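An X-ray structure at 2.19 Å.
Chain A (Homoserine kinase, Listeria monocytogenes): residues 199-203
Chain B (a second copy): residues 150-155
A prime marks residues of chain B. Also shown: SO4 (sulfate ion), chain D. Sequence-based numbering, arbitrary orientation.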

# COMPACT_ATOMS: atom_id res chain seq x y z
N LEU A 199 -5.90 0.93 5.55
CA LEU A 199 -4.63 0.81 4.82
C LEU A 199 -3.37 1.18 5.66
O LEU A 199 -2.25 0.92 5.22
N ARG A 200 -3.56 1.69 6.88
CA ARG A 200 -2.46 1.78 7.85
C ARG A 200 -2.45 0.55 8.77
O ARG A 200 -1.68 0.50 9.73
N ASN A 201 -3.35 -0.40 8.52
CA ASN A 201 -3.61 -1.53 9.45
C ASN A 201 -4.17 -1.04 10.81
O ASN A 201 -4.01 -1.73 11.82
N ASP A 202 -4.79 0.14 10.84
CA ASP A 202 -5.35 0.70 12.10
C ASP A 202 -6.82 0.32 12.22
O ASP A 202 -7.71 1.14 11.97
N MET A 203 -7.06 -0.94 12.54
CA MET A 203 -8.41 -1.53 12.54
C MET A 203 -9.26 -1.03 13.73
O MET A 203 -10.50 -1.00 13.68
N HIS B 150 8.87 4.25 4.82
CA HIS B 150 7.50 3.78 4.70
C HIS B 150 6.89 3.86 6.07
O HIS B 150 7.61 4.00 7.04
N LEU B 151 5.56 3.76 6.13
CA LEU B 151 4.79 3.70 7.36
C LEU B 151 4.55 2.22 7.73
O LEU B 151 3.83 1.50 7.03
N PHE B 152 5.19 1.79 8.82
CA PHE B 152 5.03 0.44 9.29
C PHE B 152 3.56 0.24 9.70
O PHE B 152 2.97 1.14 10.32
N PRO B 153 2.98 -0.93 9.35
CA PRO B 153 1.65 -1.29 9.79
C PRO B 153 1.49 -1.14 11.31
O PRO B 153 2.39 -1.46 12.08
N ASP B 154 0.33 -0.65 11.70
CA ASP B 154 -0.08 -0.65 13.09
C ASP B 154 0.05 -2.05 13.69
O ASP B 154 -0.44 -3.03 13.12
N CYS B 155 0.78 -2.11 14.81
CA CYS B 155 0.96 -3.32 15.60
C CYS B 155 1.55 -2.90 16.95
O CYS B 155 1.84 -1.71 17.17

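Contacts between loops often rest on one well-aimed backbone hydrogen bond, with side chains filling in around it, and these two copies of homoserine kinase illustrate the principle. The anchor is Asp154′ N to Arg200 O, 3.0 Å and almost linear at 175°. It joins the chains near the point where Asn201, the first residue after a helix to leave helical geometry, with positive phi in a Schellman motif, lies closest to Asp154′ in the backbone.

Nonpolar packing flanks this bond. The CA-to-CB bonds of Asn201 (chi1 t) and Asp154′ (chi1 t) both point toward the opposing stretch, and their CB atoms lie 4.2 Å apart, while Asn201 CB also rests 3.9 Å from Pro153′ CB. Leu151′, an m,t rotamer directed inward, places CD1 over one face of the Arg200 guanidinium, 3.6 Å from NH1. Arg200 leaves its backbone sideways, but its end, after three successive m torsions, comes nearer the partner.

At the edge of that guanidinium sits a sulfate, probably from the crystallisation liquor: NH1 donates to O3 and NH2 to O4, each at 2.8 Å. Like charges also approach, Asp202 OD1 lying 4.3 Å from Asp154′ OD2. Asp202 (chi1 t) caps a backbone N just past the stretch.

Water 1 accepts a weak bond from Arg200 NH2 (2.9 Å) and donates to Phe152′ O (2.7 Å); water 2 donates to Asn201 O (3.1 Å) and Asp154′ OD2 (2.7 Å).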

# COMPACT_ATOMS: atom_id res chain seq x y z
CB LEU A 199 -4.72 1.50 3.42
CG LEU A 199 -5.64 0.63 2.51
CD1 LEU A 199 -6.56 1.41 1.61
CD2 LEU A 199 -4.77 -0.31 1.66
CB ARG A 200 -2.60 3.02 8.76
CG ARG A 200 -2.47 4.38 8.09
CD ARG A 200 -1.03 4.79 7.77
NE ARG A 200 -0.09 4.64 8.88
CZ ARG A 200 0.45 5.62 9.58
NH1 ARG A 200 0.15 6.91 9.29
NH2 ARG A 200 1.30 5.32 10.57
CB ASN A 201 -2.35 -2.37 9.67
CG ASN A 201 -2.64 -3.85 10.04
OD1 ASN A 201 -1.95 -4.45 10.90
ND2 ASN A 201 -3.62 -4.43 9.41
CB ASP A 202 -5.20 2.23 12.16
CG ASP A 202 -5.53 2.82 13.55
OD1 ASP A 202 -6.17 2.15 14.41
OD2 ASP A 202 -5.14 3.97 13.80
CB MET A 203 -8.33 -3.06 12.50
CG MET A 203 -7.83 -3.62 11.14
SD MET A 203 -8.90 -3.16 9.73
CE MET A 203 -10.48 -3.84 10.12
CB HIS B 150 7.45 2.35 4.16
CG HIS B 150 7.43 2.26 2.66
ND1 HIS B 150 6.36 2.69 1.89
CD2 HIS B 150 8.34 1.77 1.79
CE1 HIS B 150 6.63 2.47 0.61
NE2 HIS B 150 7.82 1.91 0.52
CB LEU B 151 3.44 4.41 7.16
CG LEU B 151 3.60 5.84 6.57
CD1 LEU B 151 2.24 6.49 6.34
CD2 LEU B 151 4.53 6.71 7.44
CB PHE B 152 5.90 0.21 10.53
CG PHE B 152 6.26 -1.22 10.74
CD1 PHE B 152 7.23 -1.83 9.95
CD2 PHE B 152 5.60 -1.98 11.73
CE1 PHE B 152 7.56 -3.18 10.11
CE2 PHE B 152 5.94 -3.34 11.94
CZ PHE B 152 6.92 -3.95 11.13
CB PRO B 153 1.54 -2.77 9.41
CG PRO B 153 2.42 -2.89 8.15
CD PRO B 153 3.61 -1.99 8.54
CB ASP B 154 -1.51 -0.19 13.17
CG ASP B 154 -1.87 0.26 14.56
OD1 ASP B 154 -1.22 1.20 15.04
OD2 ASP B 154 -2.75 -0.33 15.17
CB CYS B 155 1.88 -4.34 14.89
SG CYS B 155 3.50 -3.71 14.66
S SO4 D . 2.78 8.83 11.15
O1 SO4 D . 4.12 9.29 10.74
O2 SO4 D . 2.25 9.59 12.28
O3 SO4 D . 1.84 8.98 10.05
O4 SO4 D . 2.91 7.42 11.51
O HOH W 1 3.41 3.56 11.36
O HOH W 2 -4.16 -2.61 14.74